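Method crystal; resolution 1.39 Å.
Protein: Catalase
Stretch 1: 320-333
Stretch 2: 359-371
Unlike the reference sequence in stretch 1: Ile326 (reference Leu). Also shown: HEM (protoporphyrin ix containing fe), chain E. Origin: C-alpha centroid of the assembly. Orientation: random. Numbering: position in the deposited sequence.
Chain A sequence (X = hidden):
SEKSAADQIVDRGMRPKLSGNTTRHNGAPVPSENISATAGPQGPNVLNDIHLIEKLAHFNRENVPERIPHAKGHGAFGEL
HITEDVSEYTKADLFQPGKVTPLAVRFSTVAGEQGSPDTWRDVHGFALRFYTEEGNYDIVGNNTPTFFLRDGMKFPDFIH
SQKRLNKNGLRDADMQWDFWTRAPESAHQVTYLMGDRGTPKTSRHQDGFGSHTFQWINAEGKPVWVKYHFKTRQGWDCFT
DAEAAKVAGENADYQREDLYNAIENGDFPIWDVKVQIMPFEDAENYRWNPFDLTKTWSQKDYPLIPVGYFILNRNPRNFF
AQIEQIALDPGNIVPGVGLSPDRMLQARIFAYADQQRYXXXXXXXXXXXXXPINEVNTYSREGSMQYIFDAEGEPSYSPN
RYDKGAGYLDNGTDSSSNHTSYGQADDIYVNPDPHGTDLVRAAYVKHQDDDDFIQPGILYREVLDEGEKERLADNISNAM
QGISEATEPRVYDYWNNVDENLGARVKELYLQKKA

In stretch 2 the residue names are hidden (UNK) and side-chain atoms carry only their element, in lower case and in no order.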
# COMPACT_ATOMS: atom_id res chain seq x y z
N PHE A 320 -3.92 -11.95 15.78
CA PHE A 320 -3.54 -11.17 14.61
C PHE A 320 -2.27 -10.37 14.88
O PHE A 320 -1.32 -10.39 14.09
CB PHE A 320 -4.67 -10.23 14.17
CG PHE A 320 -4.31 -9.37 12.99
CD1 PHE A 320 -4.54 -9.81 11.70
CD2 PHE A 320 -3.72 -8.12 13.17
CE1 PHE A 320 -4.22 -9.02 10.60
CE2 PHE A 320 -3.38 -7.32 12.08
CZ PHE A 320 -3.63 -7.78 10.79
N ALA A 321 -2.25 -9.67 16.01
CA ALA A 321 -1.14 -8.75 16.28
C ALA A 321 0.19 -9.46 16.47
O ALA A 321 1.23 -8.91 16.11
CB ALA A 321 -1.45 -7.87 17.48
N GLN A 322 0.15 -10.67 17.03
CA GLN A 322 1.37 -11.36 17.46
C GLN A 322 1.74 -12.59 16.64
O GLN A 322 2.90 -13.00 16.66
CB GLN A 322 1.26 -11.73 18.94
CG GLN A 322 1.16 -10.50 19.83
CD GLN A 322 0.90 -10.85 21.27
OE1 GLN A 322 0.08 -11.71 21.57
NE2 GLN A 322 1.59 -10.17 22.17
N ILE A 323 0.77 -13.18 15.94
CA ILE A 323 1.01 -14.35 15.11
C ILE A 323 0.88 -14.01 13.62
O ILE A 323 1.80 -14.23 12.84
CB ILE A 323 0.09 -15.55 15.47
CG1 ILE A 323 0.26 -15.92 16.95
CG2 ILE A 323 0.38 -16.73 14.57
CD1 ILE A 323 1.67 -16.33 17.35
N GLU A 324 -0.25 -13.42 13.22
CA GLU A 324 -0.39 -13.06 11.81
C GLU A 324 0.72 -12.10 11.39
O GLU A 324 1.28 -12.23 10.30
CB GLU A 324 -1.77 -12.49 11.48
CG GLU A 324 -1.95 -12.13 10.00
CD GLU A 324 -1.94 -13.33 9.06
OE1 GLU A 324 -2.20 -14.47 9.52
OE2 GLU A 324 -1.66 -13.14 7.85
N GLN A 325 1.05 -11.15 12.27
CA GLN A 325 2.06 -10.12 11.99
C GLN A 325 3.50 -10.49 12.35
O GLN A 325 4.41 -9.69 12.13
CB GLN A 325 1.72 -8.82 12.71
CG GLN A 325 0.45 -8.16 12.22
CD GLN A 325 0.26 -6.77 12.78
OE1 GLN A 325 -0.17 -5.85 12.06
NE2 GLN A 325 0.55 -6.59 14.08
N ILE A 326 3.73 -11.67 12.94
CA ILE A 326 5.12 -12.07 13.16
C ILE A 326 5.79 -12.21 11.79
O ILE A 326 5.15 -12.58 10.80
CB ILE A 326 5.26 -13.33 14.05
CG1 ILE A 326 6.64 -13.35 14.72
CG2 ILE A 326 5.01 -14.63 13.27
CD1 ILE A 326 6.78 -14.39 15.81
N ALA A 327 7.07 -11.86 11.74
CA ALA A 327 7.81 -11.88 10.49
C ALA A 327 9.01 -12.79 10.67
O ALA A 327 10.12 -12.34 10.97
CB ALA A 327 8.27 -10.45 10.13
N LEU A 328 8.77 -14.09 10.55
CA LEU A 328 9.83 -15.07 10.78
C LEU A 328 10.69 -15.16 9.52
O LEU A 328 10.17 -15.17 8.41
CB LEU A 328 9.22 -16.42 11.16
CG LEU A 328 8.55 -16.36 12.55
CD1 LEU A 328 7.49 -17.45 12.74
CD2 LEU A 328 9.59 -16.46 13.67
N ASP A 329 12.01 -15.21 9.70
CA ASP A 329 12.92 -14.97 8.58
C ASP A 329 14.24 -15.71 8.82
O ASP A 329 14.93 -15.44 9.80
CB ASP A 329 13.13 -13.45 8.49
CG ASP A 329 14.15 -13.03 7.45
OD1 ASP A 329 14.65 -13.87 6.68
OD2 ASP A 329 14.44 -11.81 7.40
N PRO A 330 14.61 -16.64 7.92
CA PRO A 330 15.85 -17.40 8.13
C PRO A 330 17.09 -16.51 8.06
O PRO A 330 18.16 -16.89 8.52
CB PRO A 330 15.85 -18.44 6.99
CG PRO A 330 14.96 -17.86 5.95
CD PRO A 330 13.91 -17.07 6.69
N GLY A 331 16.94 -15.32 7.48
CA GLY A 331 18.02 -14.35 7.46
C GLY A 331 18.30 -13.70 8.81
O GLY A 331 19.30 -12.99 8.97
N ASN A 332 17.41 -13.93 9.77
CA ASN A 332 17.64 -13.49 11.14
C ASN A 332 18.64 -14.42 11.82
O ASN A 332 18.28 -15.25 12.66
CB ASN A 332 16.33 -13.43 11.92
CG ASN A 332 15.49 -12.23 11.54
OD1 ASN A 332 16.01 -11.22 11.05
ND2 ASN A 332 14.19 -12.32 11.80
N ILE A 333 19.91 -14.29 11.42
CA ILE A 333 20.99 -15.03 12.06
C ILE A 333 21.74 -14.13 13.04
O ILE A 333 21.56 -12.91 13.04
CB ILE A 333 21.93 -15.67 11.02
CG1 ILE A 333 22.59 -14.60 10.13
CG2 ILE A 333 21.19 -16.71 10.19
CD1 ILE A 333 23.65 -15.17 9.20
N UNK A 359 3.93 -7.42 2.78
CA UNK A 359 2.81 -8.05 3.48
C UNK A 359 2.42 -7.26 4.73
O UNK A 359 1.24 -7.15 5.06
c UNK A 359 2.58 -11.66 4.85
n UNK A 359 3.69 -11.97 5.76
n UNK A 359 4.67 -12.31 7.82
c UNK A 359 3.62 -11.94 7.09
c UNK A 359 3.23 -9.48 3.85
c UNK A 359 2.23 -10.20 4.69
n UNK A 359 2.51 -11.52 7.69
N UNK A 360 3.43 -6.77 5.43
CA UNK A 360 3.23 -6.04 6.68
C UNK A 360 3.48 -4.55 6.46
O UNK A 360 2.59 -3.74 6.67
c UNK A 360 3.83 -5.85 9.10
c UNK A 360 3.96 -8.08 7.96
c UNK A 360 4.14 -6.57 7.80
c UNK A 360 5.06 -8.74 8.81
N UNK A 361 4.69 -4.19 6.02
CA UNK A 361 5.03 -2.81 5.76
C UNK A 361 6.52 -2.58 5.93
O UNK A 361 7.22 -3.41 6.53
N UNK A 362 7.02 -1.45 5.43
CA UNK A 362 8.44 -1.15 5.51
C UNK A 362 8.97 -1.21 6.94
O UNK A 362 10.13 -1.56 7.17
c UNK A 362 8.73 0.22 4.91
N UNK A 363 8.12 -0.87 7.91
CA UNK A 363 8.56 -0.79 9.29
C UNK A 363 8.10 -1.95 10.16
O UNK A 363 7.99 -1.82 11.37
c UNK A 363 8.18 0.57 9.88
n UNK A 363 8.60 2.81 9.00
o UNK A 363 10.33 1.44 9.42
c UNK A 363 9.13 1.66 9.42
N UNK A 364 7.90 -3.10 9.52
CA UNK A 364 7.43 -4.30 10.21
C UNK A 364 8.34 -4.71 11.36
O UNK A 364 7.86 -5.33 12.32
c UNK A 364 9.26 -5.55 7.63
o UNK A 364 12.15 -7.78 7.35
c UNK A 364 9.15 -7.18 9.37
c UNK A 364 10.98 -7.21 7.81
c UNK A 364 8.60 -6.07 8.74
c UNK A 364 7.29 -5.46 9.23
c UNK A 364 10.44 -6.11 7.16
c UNK A 364 10.34 -7.75 8.91
N UNK A 365 9.62 -4.38 11.28
CA UNK A 365 10.58 -4.77 12.32
C UNK A 365 10.30 -4.09 13.65
O UNK A 365 10.78 -4.54 14.68
c UNK A 365 14.56 -8.15 9.96
c UNK A 365 12.54 -5.16 10.69
n UNK A 365 15.21 -8.60 8.88
n UNK A 365 14.64 -8.82 11.11
n UNK A 365 13.85 -7.04 9.90
c UNK A 365 12.01 -4.43 11.91
c UNK A 365 13.10 -6.50 11.03
N UNK A 366 9.54 -2.99 13.61
CA UNK A 366 9.27 -2.21 14.80
C UNK A 366 8.03 -2.70 15.57
O UNK A 366 7.78 -2.25 16.70
c UNK A 366 9.11 -0.73 14.43
c UNK A 366 10.41 -0.12 13.90
o UNK A 366 10.34 0.80 13.06
o UNK A 366 11.50 -0.56 14.33
N UNK A 367 7.25 -3.59 14.98
CA UNK A 367 6.09 -4.11 15.69
C UNK A 367 6.54 -4.89 16.91
O UNK A 367 7.59 -5.54 16.88
c UNK A 367 5.25 -5.01 14.79
c UNK A 367 4.60 -4.34 13.59
c UNK A 367 3.60 -3.28 14.03
c UNK A 367 3.92 -5.39 12.74
N UNK A 368 5.75 -4.84 17.99
CA UNK A 368 6.14 -5.50 19.25
C UNK A 368 6.72 -6.92 19.10
O UNK A 368 7.78 -7.20 19.68
c UNK A 368 4.21 -4.17 19.63
c UNK A 368 4.83 -5.50 20.03
c UNK A 368 4.52 -4.04 18.15
N UNK A 369 6.08 -7.80 18.34
CA UNK A 369 6.54 -9.18 18.27
C UNK A 369 7.84 -9.33 17.46
O UNK A 369 8.56 -10.33 17.58
c UNK A 369 5.24 -9.94 16.25
c UNK A 369 5.42 -10.11 17.73
c UNK A 369 5.72 -11.56 18.04
N UNK A 370 8.16 -8.32 16.64
CA UNK A 370 9.33 -8.39 15.77
C UNK A 370 10.57 -7.68 16.30
O UNK A 370 11.67 -7.88 15.78
o UNK A 370 8.08 -10.05 13.82
c UNK A 370 7.99 -8.82 13.69
c UNK A 370 8.98 -7.91 14.37
n UNK A 370 7.02 -8.24 12.97
N UNK A 371 10.40 -6.85 17.33
CA UNK A 371 11.54 -6.16 17.94
C UNK A 371 12.37 -7.11 18.79
O UNK A 371 11.83 -7.91 19.54
n UNK A 371 8.10 -2.58 21.85
c UNK A 371 8.53 -2.50 20.60
c UNK A 371 10.38 -2.67 18.97
c UNK A 371 10.30 -3.95 18.17
n UNK A 371 9.80 -2.76 20.32
n UNK A 371 7.68 -2.17 19.63
c UNK A 371 11.08 -5.03 18.85
CHA HEM E . 7.03 -19.01 4.50
CHB HEM E . 9.99 -18.28 0.73
CHC HEM E . 11.56 -22.84 1.17
CHD HEM E . 9.79 -22.87 5.65
C1A HEM E . 7.68 -18.42 3.44
C2A HEM E . 7.50 -17.06 2.99
C3A HEM E . 8.33 -16.86 1.96
C4A HEM E . 9.05 -18.09 1.72
CMA HEM E . 8.55 -15.59 1.13
CAA HEM E . 6.52 -16.04 3.62
CBA HEM E . 7.22 -15.32 4.77
CGA HEM E . 6.41 -14.17 5.32
O1A HEM E . 6.45 -13.99 6.56
O2A HEM E . 5.74 -13.44 4.55
C1B HEM E . 10.67 -19.45 0.49
C2B HEM E . 11.58 -19.70 -0.60
C3B HEM E . 12.00 -20.98 -0.48
C4B HEM E . 11.37 -21.55 0.69
CMB HEM E . 11.95 -18.66 -1.67
CAB HEM E . 12.99 -21.79 -1.34
CBB HEM E . 13.98 -21.20 -2.03
C1C HEM E . 11.37 -23.18 2.50
C2C HEM E . 12.06 -24.22 3.25
C3C HEM E . 11.55 -24.21 4.50
C4C HEM E . 10.55 -23.17 4.56
CMC HEM E . 13.16 -25.15 2.68
CAC HEM E . 11.94 -25.05 5.74
CBC HEM E . 13.18 -25.54 5.92
C1D HEM E . 8.84 -21.89 5.71
C2D HEM E . 7.99 -21.70 6.84
C3D HEM E . 7.13 -20.51 6.50
C4D HEM E . 7.55 -20.08 5.20
CMD HEM E . 7.95 -22.53 8.12
CAD HEM E . 6.08 -19.90 7.42
CBD HEM E . 6.79 -19.06 8.48
CGD HEM E . 5.71 -18.58 9.40
O1D HEM E . 5.46 -17.35 9.46
O2D HEM E . 5.07 -19.43 10.06
NA HEM E . 8.64 -19.03 2.65
NB HEM E . 10.55 -20.59 1.26
NC HEM E . 10.46 -22.56 3.33
ND HEM E . 8.55 -20.93 4.75
FE HEM E . 9.51 -20.81 2.98
O HOH W 1 3.27 -7.34 17.36
O HOH W 2 -0.18 -10.99 6.88
O HOH W 3 12.50 -10.19 8.35
O HOH W 4 17.35 -10.53 8.77

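Position 359 carries three carbons, a nitrogen, then a carbon bearing two more nitrogens. That is a guanidinium. One terminal nitrogen lies 3.0 Å from Glu324 O, the other 3.0 Å from Ile326 O. The residue is Arg359. NH1 donates to Glu324 O and NH2 to Ile326 O, both near the guanidinium plane. Arg359 NE donates to HEM O2A (2.8 Å) and Arg359 NH2 to HEM O1A (2.8 Å), so the same group ties stretch 1 to a heme propionate. Water 2 accepts from Arg359 NH1 (2.9 Å) and donates to Glu324 OE2 (2.8 Å).

Position 360 has four carbons, forked at the first, with one arm two carbons long. The end of the longer arm lies 3.5 Å from Gln325 O and 3.9 Å from Ala327 CB. This is Ile360.

Position 361 has no side-chain atoms, so it is Gly361. Its phi is positive, and at these backbone angles a CB would be jammed against the preceding carbonyl oxygen. It opens a type I turn that ends at position 364.

Position 362 has one carbon and is out of reach of stretch 1. It is Ala362.

Position 363 has two carbons, the second carrying one oxygen and one nitrogen. This amide, also out of reach, is Asn363.

Position 364 has one carbon, then a six-carbon ring bearing an oxygen. A ring carbon packs 3.5 Å from Ala327 CB. It is Tyr364. Water 3 accepts from Tyr364 OH (2.6 Å) and donates to Asp329 OD2 (2.7 Å).

Position 365 again shows three carbons, a nitrogen and a carbon with two nitrogens. One terminal nitrogen is 2.8 Å from Asn332 OD1. This is Arg365. NH1 makes that hydrogen bond almost straight, at 172°. Arg365 NH2 forms a long salt bridge to Asp329 OD2 (3.6 Å); the oxygen lies well out of the guanidinium plane, so only charge is involved.

Position 366 has two carbons, the second with two oxygens. It does not reach stretch 1. It is Asp366.

Position 367 has four carbons, forked at the second. A terminal carbon lies 3.8 Å from Gln325 NE2. It is Leu367.

Position 368 has three carbons closing a ring onto the backbone nitrogen. It makes no close contact. It is Pro368.

Position 369 has one carbon carrying two more. One terminal carbon lies 3.5 Å from Gln322 O and 3.8 Å from Ile326 CD1. It is Val369.

Position 370 has two carbons, the second with one oxygen and one nitrogen. The nitrogen lies 3.1 Å from Gln325 O and the oxygen 2.9 Å from Ala327 N. It is Asn370. ND2 donates to Gln325 O, and OD1 accepts from Ala327 N.

Position 371 has three carbons, a nitrogen, then a carbon bearing two more nitrogens. It does not reach stretch 1. It is Arg371; Arg371 NH1 donates to Asp366 O (2.9 Å).

The contact buries 582 Å², both sides summed. Arg359 and Asn370 satisfy backbone polar groups where the chain leaves the helix. Val369, Ile360 and Tyr364 supply apolar packing. Arg365 holds the turn from Asp329 to Asn332, and waters bridge several remaining polar groups.

Stretch 2, residues 359-371: RIGANYRDLPVNR
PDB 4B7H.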